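Side-chain contacts in metallo-beta-lactamase FIM-1 (Pseudomonas aeruginosa, PDB 6V3Q), which probably hydrolyses the beta-lactam ring of antibiotics to a substituted beta-amino acid, using zinc, as a class B metallo-beta-lactamase: residues 6-11 / 31-36; 51-56 / 60-65. All coordinates share one frame; numbering follows the deposited sequence.

Contact 1: residues 6-11 / 31-36; sequences KDVPVT and WGHVPS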
ATOM      1  N   LYS A   6       2.904   9.447  -7.984  1.00109.23           N
ATOM      2  CA  LYS A   6       3.804   8.317  -7.777  1.00102.69           C
ATOM      3  C   LYS A   6       4.657   8.519  -6.530  1.00 99.30           C
ATOM      4  O   LYS A   6       4.814   7.599  -5.719  1.00 95.53           O
ATOM      5  CB  LYS A   6       4.688   8.107  -9.006  1.00 99.97           C
ATOM      6  CG  LYS A   6       5.496   6.819  -8.946  1.00 94.93           C
ATOM      7  CD  LYS A   6       6.547   6.738 -10.040  1.00 97.63           C
ATOM      8  CE  LYS A   6       7.305   5.422  -9.959  1.00 97.10           C
ATOM      9  NZ  LYS A   6       8.528   5.415 -10.807  1.00100.71           N
ATOM     10  N   ASP A   7       5.211   9.718  -6.356  1.00103.47           N
ATOM     11  CA  ASP A   7       6.093  10.028  -5.237  1.00106.10           C
ATOM     12  C   ASP A   7       5.458  11.108  -4.375  1.00104.37           C
ATOM     13  O   ASP A   7       5.140  12.197  -4.869  1.00114.53           O
ATOM     14  CB  ASP A   7       7.470  10.472  -5.734  1.00113.79           C
ATOM     15  CG  ASP A   7       8.083   9.485  -6.711  1.00121.34           C
ATOM     16  OD1 ASP A   7       8.124   9.789  -7.920  1.00127.20           O
ATOM     17  OD2 ASP A   7       8.513   8.399  -6.271  1.00119.85           O
ATOM     18  N   VAL A   8       5.282  10.809  -3.092  1.00 94.17           N
ATOM     19  CA  VAL A   8       4.677  11.730  -2.132  1.00 87.73           C
ATOM     20  C   VAL A   8       5.761  12.241  -1.189  1.00 77.81           C
ATOM     21  O   VAL A   8       6.623  11.461  -0.758  1.00 69.92           O
ATOM     22  CB  VAL A   8       3.530  11.045  -1.369  1.00 88.94           C
ATOM     23  CG1 VAL A   8       3.836   9.569  -1.181  1.00 84.47           C
ATOM     24  CG2 VAL A   8       3.280  11.717  -0.023  1.00 89.40           C
ATOM     25  N   PRO A   9       5.772  13.533  -0.858  1.00 75.08           N
ATOM     26  CA  PRO A   9       6.816  14.060   0.030  1.00 72.65           C
ATOM     27  C   PRO A   9       6.741  13.472   1.432  1.00 71.69           C
ATOM     28  O   PRO A   9       5.676  13.081   1.917  1.00 70.39           O
ATOM     29  CB  PRO A   9       6.539  15.569   0.047  1.00 71.51           C
ATOM     30  CG  PRO A   9       5.122  15.714  -0.411  1.00 77.47           C
ATOM     31  CD  PRO A   9       4.895  14.596  -1.377  1.00 76.05           C
ATOM     32  N   VAL A  10       7.903  13.418   2.084  1.00 67.08           N
ATOM     33  CA  VAL A  10       7.988  12.899   3.445  1.00 67.16           C
ATOM     34  C   VAL A  10       7.267  13.848   4.393  1.00 66.80           C
ATOM     35  O   VAL A  10       7.442  15.072   4.325  1.00 74.52           O
ATOM     36  CB  VAL A  10       9.457  12.710   3.854  1.00 70.20           C
ATOM     37  CG1 VAL A  10       9.560  12.141   5.257  1.00 69.84           C
ATOM     38  CG2 VAL A  10      10.179  11.816   2.851  1.00 70.02           C
ATOM     39  N   THR A  11       6.445  13.289   5.275  1.00 65.02           N
ATOM     40  CA  THR A  11       5.699  14.076   6.245  1.00 71.78           C
ATOM     41  C   THR A  11       6.411  14.074   7.592  1.00 68.12           C
ATOM     42  O   THR A  11       7.020  13.079   7.992  1.00 64.65           O
ATOM     43  CB  THR A  11       4.271  13.543   6.412  1.00 77.48           C
ATOM     44  OG1 THR A  11       4.310  12.173   6.833  1.00 81.45           O
ATOM     45  CG2 THR A  11       3.500  13.642   5.102  1.00 83.80           C
ATOM     46  N   TRP A  31       0.504   0.579  -7.359  1.00 72.16           N
ATOM     47  CA  TRP A  31       0.363   2.015  -7.143  1.00 69.75           C
ATOM     48  C   TRP A  31      -0.173   2.365  -5.766  1.00 67.50           C
ATOM     49  O   TRP A  31      -0.629   3.496  -5.554  1.00 69.53           O
ATOM     50  CB  TRP A  31      -0.500   2.664  -8.225  1.00 70.20           C
ATOM     51  CG  TRP A  31       0.278   2.878  -9.464  1.00 74.65           C
ATOM     52  CD1 TRP A  31       0.616   1.938 -10.392  1.00 72.57           C
ATOM     53  CD2 TRP A  31       0.855   4.109  -9.907  1.00 76.84           C
ATOM     54  NE1 TRP A  31       1.356   2.513 -11.397  1.00 76.04           N
ATOM     55  CE2 TRP A  31       1.517   3.845 -11.122  1.00 79.24           C
ATOM     56  CE3 TRP A  31       0.868   5.412  -9.400  1.00 76.69           C
ATOM     57  CZ2 TRP A  31       2.188   4.834 -11.834  1.00 81.97           C
ATOM     58  CZ3 TRP A  31       1.533   6.391 -10.109  1.00 79.20           C
ATOM     59  CH2 TRP A  31       2.182   6.099 -11.313  1.00 81.69           C
ATOM     60  N   GLY A  32      -0.127   1.436  -4.821  1.00 66.88           N
ATOM     61  CA  GLY A  32      -0.310   1.775  -3.432  1.00 67.29           C
ATOM     62  C   GLY A  32       0.981   2.272  -2.819  1.00 63.99           C
ATOM     63  O   GLY A  32       2.029   2.341  -3.460  1.00 65.48           O
ATOM     64  N   HIS A  33       0.896   2.634  -1.544  1.00 66.45           N
ATOM     65  CA  HIS A  33       2.064   3.066  -0.794  1.00 68.20           C
ATOM     66  C   HIS A  33       2.105   2.318   0.528  1.00 66.10           C
ATOM     67  O   HIS A  33       1.066   1.949   1.076  1.00 72.66           O
ATOM     68  CB  HIS A  33       2.055   4.584  -0.536  1.00 69.73           C
ATOM     69  CG  HIS A  33       2.190   5.420  -1.773  1.00 76.99           C
ATOM     70  ND1 HIS A  33       1.106   5.820  -2.525  1.00 81.82           N
ATOM     71  CD2 HIS A  33       3.281   5.948  -2.377  1.00 77.70           C
ATOM     72  CE1 HIS A  33       1.525   6.551  -3.543  1.00 84.34           C
ATOM     73  NE2 HIS A  33       2.841   6.641  -3.478  1.00 82.89           N
ATOM     74  N   VAL A  34       3.315   2.089   1.031  1.00 60.84           N
ATOM     75  CA  VAL A  34       3.536   1.521   2.354  1.00 65.50           C
ATOM     76  C   VAL A  34       4.329   2.532   3.167  1.00 60.92           C
ATOM     77  O   VAL A  34       5.376   2.997   2.707  1.00 57.68           O
ATOM     78  CB  VAL A  34       4.269   0.165   2.309  1.00 67.39           C
ATOM     79  CG1 VAL A  34       3.383  -0.897   1.682  1.00 68.72           C
ATOM     80  CG2 VAL A  34       5.580   0.258   1.542  1.00 74.33           C
ATOM     81  N   PRO A  35       3.868   2.930   4.349  1.00 60.93           N
ATOM     82  CA  PRO A  35       4.586   3.937   5.132  1.00 59.21           C
ATOM     83  C   PRO A  35       5.658   3.337   6.030  1.00 60.84           C
ATOM     84  O   PRO A  35       5.647   2.151   6.363  1.00 61.96           O
ATOM     85  CB  PRO A  35       3.469   4.569   5.975  1.00 59.55           C
ATOM     86  CG  PRO A  35       2.526   3.441   6.205  1.00 60.94           C
ATOM     87  CD  PRO A  35       2.561   2.601   4.947  1.00 61.37           C
ATOM     88  N   SER A  36       6.598   4.197   6.417  1.00 61.85           N
ATOM     89  CA  SER A  36       7.637   3.843   7.373  1.00 58.39           C
ATOM     90  C   SER A  36       7.918   5.048   8.256  1.00 60.73           C
ATOM     91  O   SER A  36       8.013   6.175   7.764  1.00 61.29           O
ATOM     92  CB  SER A  36       8.928   3.389   6.678  1.00 62.74           C
ATOM     93  OG  SER A  36       9.877   2.936   7.624  1.00 68.66           O
TER

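Contact 2: residues 51-56 / 60-65; sequences DTAWDD and AQIIEW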
ATOM      1  N   ASP A  51      16.618   6.144  11.956  1.00 54.59           N
ATOM      2  CA  ASP A  51      16.160   5.499  10.729  1.00 61.81           C
ATOM      3  C   ASP A  51      16.019   6.462   9.556  1.00 63.29           C
ATOM      4  O   ASP A  51      15.570   7.604   9.714  1.00 66.45           O
ATOM      5  CB  ASP A  51      14.837   4.772  10.966  1.00 74.99           C
ATOM      6  CG  ASP A  51      15.010   3.514  11.786  1.00 94.56           C
ATOM      7  OD1 ASP A  51      16.135   2.976  11.811  1.00 99.21           O
ATOM      8  OD2 ASP A  51      14.022   3.055  12.390  1.00102.45           O
ATOM      9  N   THR A  52      16.397   5.995   8.369  1.00 62.75           N
ATOM     10  CA  THR A  52      16.289   6.768   7.143  1.00 62.34           C
ATOM     11  C   THR A  52      14.895   6.595   6.547  1.00 60.74           C
ATOM     12  O   THR A  52      14.010   5.978   7.145  1.00 66.04           O
ATOM     13  CB  THR A  52      17.353   6.332   6.142  1.00 63.22           C
ATOM     14  OG1 THR A  52      17.017   5.034   5.639  1.00 57.83           O
ATOM     15  CG2 THR A  52      18.709   6.255   6.804  1.00 66.98           C
ATOM     16  N   ALA A  53      14.685   7.153   5.360  1.00 63.76           N
ATOM     17  CA  ALA A  53      13.499   6.865   4.575  1.00 60.11           C
ATOM     18  C   ALA A  53      13.772   5.627   3.723  1.00 66.59           C
ATOM     19  O   ALA A  53      14.718   4.875   3.970  1.00 69.38           O
ATOM     20  CB  ALA A  53      13.110   8.081   3.741  1.00 62.51           C
ATOM     21  N   TRP A  54      12.956   5.407   2.692  1.00 68.47           N
ATOM     22  CA  TRP A  54      13.111   4.201   1.884  1.00 65.99           C
ATOM     23  C   TRP A  54      14.320   4.281   0.957  1.00 71.13           C
ATOM     24  O   TRP A  54      14.964   3.257   0.699  1.00 71.58           O
ATOM     25  CB  TRP A  54      11.841   3.942   1.076  1.00 66.22           C
ATOM     26  CG  TRP A  54      10.664   3.547   1.918  1.00 67.23           C
ATOM     27  CD1 TRP A  54       9.719   4.378   2.442  1.00 64.13           C
ATOM     28  CD2 TRP A  54      10.306   2.221   2.333  1.00 63.12           C
ATOM     29  NE1 TRP A  54       8.795   3.655   3.157  1.00 66.89           N
ATOM     30  CE2 TRP A  54       9.132   2.328   3.105  1.00 63.24           C
ATOM     31  CE3 TRP A  54      10.863   0.955   2.127  1.00 66.26           C
ATOM     32  CZ2 TRP A  54       8.504   1.218   3.672  1.00 65.53           C
ATOM     33  CZ3 TRP A  54      10.239  -0.147   2.691  1.00 69.40           C
ATOM     34  CH2 TRP A  54       9.071  -0.008   3.452  1.00 68.96           C
ATOM     35  N   ASP A  55      14.642   5.469   0.444  1.00 78.16           N
ATOM     36  CA  ASP A  55      15.728   5.617  -0.517  1.00 83.38           C
ATOM     37  C   ASP A  55      16.495   6.900  -0.220  1.00 82.27           C
ATOM     38  O   ASP A  55      16.161   7.650   0.703  1.00 77.52           O
ATOM     39  CB  ASP A  55      15.198   5.596  -1.959  1.00 95.18           C
ATOM     40  CG  ASP A  55      14.149   6.669  -2.220  1.00105.27           C
ATOM     41  OD1 ASP A  55      14.002   7.591  -1.394  1.00106.39           O
ATOM     42  OD2 ASP A  55      13.463   6.587  -3.258  1.00110.35           O
ATOM     43  N   ASP A  56      17.526   7.156  -1.026  1.00 83.93           N
ATOM     44  CA  ASP A  56      18.344   8.353  -0.839  1.00 83.58           C
ATOM     45  C   ASP A  56      17.560   9.648  -1.013  1.00 79.54           C
ATOM     46  O   ASP A  56      17.629  10.504  -0.115  1.00 77.21           O
ATOM     47  CB  ASP A  56      19.552   8.306  -1.782  1.00 91.84           C
ATOM     48  CG  ASP A  56      20.592   7.288  -1.354  1.00 98.03           C
ATOM     49  OD1 ASP A  56      20.754   7.070  -0.135  1.00 98.13           O
ATOM     50  OD2 ASP A  56      21.261   6.714  -2.240  1.00102.32           O
ATOM     51  N   ALA A  60      17.097  12.460   1.649  1.00 67.72           N
ATOM     52  CA  ALA A  60      17.596  13.807   1.389  1.00 68.68           C
ATOM     53  C   ALA A  60      16.570  14.863   1.776  1.00 68.37           C
ATOM     54  O   ALA A  60      16.942  15.965   2.196  1.00 70.24           O
ATOM     55  CB  ALA A  60      17.981  13.951  -0.083  1.00 64.38           C
ATOM     56  N   GLN A  61      15.279  14.547   1.643  1.00 66.30           N
ATOM     57  CA  GLN A  61      14.240  15.458   2.113  1.00 64.60           C
ATOM     58  C   GLN A  61      14.348  15.681   3.615  1.00 64.39           C
ATOM     59  O   GLN A  61      14.205  16.811   4.095  1.00 67.91           O
ATOM     60  CB  GLN A  61      12.858  14.911   1.758  1.00 62.98           C
ATOM     61  CG  GLN A  61      12.520  14.950   0.279  1.00 67.37           C
ATOM     62  CD  GLN A  61      11.207  14.264  -0.027  1.00 70.91           C
ATOM     63  OE1 GLN A  61      10.185  14.541   0.601  1.00 69.74           O
ATOM     64  NE2 GLN A  61      11.229  13.353  -0.991  1.00 74.64           N
ATOM     65  N   ILE A  62      14.598  14.610   4.372  1.00 61.75           N
ATOM     66  CA  ILE A  62      14.693  14.724   5.824  1.00 60.33           C
ATOM     67  C   ILE A  62      15.869  15.609   6.211  1.00 63.52           C
ATOM     68  O   ILE A  62      15.759  16.463   7.100  1.00 67.87           O
ATOM     69  CB  ILE A  62      14.804  13.325   6.459  1.00 59.40           C
ATOM     70  CG1 ILE A  62      13.593  12.466   6.085  1.00 58.93           C
ATOM     71  CG2 ILE A  62      14.942  13.432   7.971  1.00 55.34           C
ATOM     72  CD1 ILE A  62      13.702  11.030   6.537  1.00 61.25           C
ATOM     73  N   ILE A  63      17.013  15.420   5.548  1.00 64.61           N
ATOM     74  CA  ILE A  63      18.182  16.258   5.800  1.00 66.68           C
ATOM     75  C   ILE A  63      17.854  17.720   5.527  1.00 68.03           C
ATOM     76  O   ILE A  63      18.152  18.607   6.336  1.00 73.95           O
ATOM     77  CB  ILE A  63      19.372  15.785   4.945  1.00 63.40           C
ATOM     78  CG1 ILE A  63      19.846  14.401   5.388  1.00 63.10           C
ATOM     79  CG2 ILE A  63      20.504  16.803   4.987  1.00 59.64           C
ATOM     80  CD1 ILE A  63      20.837  13.775   4.438  1.00 65.64           C
ATOM     81  N   GLU A  64      17.227  17.989   4.380  1.00 67.81           N
ATOM     82  CA  GLU A  64      16.927  19.365   4.003  1.00 72.67           C
ATOM     83  C   GLU A  64      15.899  19.984   4.942  1.00 66.71           C
ATOM     84  O   GLU A  64      16.005  21.163   5.299  1.00 64.83           O
ATOM     85  CB  GLU A  64      16.438  19.410   2.554  1.00 81.96           C
ATOM     86  CG  GLU A  64      17.051  20.521   1.712  1.00 97.35           C
ATOM     87  CD  GLU A  64      18.554  20.367   1.516  1.00109.58           C
ATOM     88  OE1 GLU A  64      19.186  21.325   1.028  1.00117.43           O
ATOM     89  OE2 GLU A  64      19.110  19.296   1.841  1.00111.48           O
ATOM     90  N   TRP A  65      14.899  19.201   5.357  1.00 62.39           N
ATOM     91  CA  TRP A  65      13.899  19.708   6.291  1.00 66.54           C
ATOM     92  C   TRP A  65      14.524  20.051   7.637  1.00 69.95           C
ATOM     93  O   TRP A  65      14.140  21.038   8.276  1.00 66.42           O
ATOM     94  CB  TRP A  65      12.783  18.679   6.464  1.00 64.38           C
ATOM     95  CG  TRP A  65      11.812  19.010   7.555  1.00 63.60           C
ATOM     96  CD1 TRP A  65      10.663  19.737   7.439  1.00 64.75           C
ATOM     97  CD2 TRP A  65      11.902  18.619   8.931  1.00 60.38           C
ATOM     98  NE1 TRP A  65      10.033  19.824   8.656  1.00 64.58           N
ATOM     99  CE2 TRP A  65      10.775  19.149   9.589  1.00 64.00           C
ATOM    100  CE3 TRP A  65      12.826  17.874   9.670  1.00 62.58           C
ATOM    101  CZ2 TRP A  65      10.547  18.957  10.950  1.00 63.67           C
ATOM    102  CZ3 TRP A  65      12.598  17.686  11.022  1.00 63.16           C
ATOM    103  CH2 TRP A  65      11.468  18.225  11.647  1.00 62.59           C
TER

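Contact 1: residues 6-11 / 31-36
The N-terminal arm leading into strand 11-16 meets the end of a beta-hairpin, where Lys-6 and Val-8 touch Trp-31, in the loop just before strand 33-43, and His-33, its first residue. This hairpin loop probably corresponds to the mobile loop bordering the active site in class B1 enzymes, although the contact lies away from the zinc. His-33 suits its place because its ring both donates and packs: NE2 gives its hydrogen to Lys-6 O at 3.1 Å, nearly straight at 163°. The oxygen sits at the ring edge, in plane, whereas NE2 stands above the carbonyl plane, off the lone pairs. Val-8 suits by laying a methyl against that ring, CG1 4.2 Å from the His-33 centroid in an off-centre CH-pi contact. Lys-6 lays aliphatic CB and CG across the indole at about a right angle, CB 3.8 Å from Trp-31 CZ3. It turns CG away from its own backbone N (chi1 -171°) and runs on extended, leading its ammonium off the indole, whose NE1 bonds to Ser-169 O of the second subunit. The contact requires a proton on His-33 NE2; Asp-7 OD2, 6.6 Å from that NE2, may mildly favour a charged ring.

Contact 2: residues 51-56 / 60-65
Ala-53 and Ile-62 join the loop of residues 51-56 to the side of helix 56-68, while Asp-56 and Ala-60 belong to the first turn of that helix. The helix is part of a beta-alpha-beta crossover, since it joins strand 46-50 to the parallel strand 74-78 of the same sheet.

The apolar part is one methyl-to-methyl approach, Ala-53 CB to Ile-62 CD1 at 4.1 Å. Ile-62 places CG1 anti to its carbonyl carbon (chi1 -58°) and extends CD1 beyond it (chi2 173°), long enough to span from helix to loop. It also touches Ile-40 and His-22 of the sheet, and Ala-53, whose methyl is its whole side chain, touches Ser-24 of strand 19-27.

The polar interactions centre on the helix start. Ala-60 N donates to Asp-56 O at 2.7 Å, the i to i+4 bond with which the helix begins, and the same helical turn brings Ala-60 CB to 3.5 Å from Asp-56 O. Asp-55 is the N-cap, its short carboxylate well made to accept through OD1 from Gln-58 N, while Thr-59 bonds through OG1 to both Asp-55 O and Ala-53 N. Within the loop, Thr-52 OG1 donates to Ala-53 O at 2.8 Å, in the carbonyl plane and on a lone pair, while accepting from Gly-89 N. Its hydroxyl therefore works in both directions in a buried spot.

Chemically, two aspartates at the amino end should interact favourably with the helix dipole. The Asp-55 cap and the Thr-59 bonds fix where the helix starts relative to the loop, and Ile-62 on Ala-53 is the apolar side of the same junction.

Overall arrangement
Contact 1 closes before contact 2 opens along the chain, yet their centres are only about 13 Å apart, on the same side of the chain's centre. Both lean on the seven-stranded mixed sheet: contact 1 uses the start of strand 33-43, and contact 2 follows strand 46-50 into helix 56-68, which packs on this sheet. They touch directly, since Gln-61 OE1 of the helix probably accepts a hydrogen bond from Val-10 N at 2.9 Å, while Trp-54 packs beside Val-34 and Ser-36. The N-terminal arm is thus anchored to both hairpin and helix. Contact 1 lies at the interface with the second subunit of this crystal assembly, contact 2 within one chain.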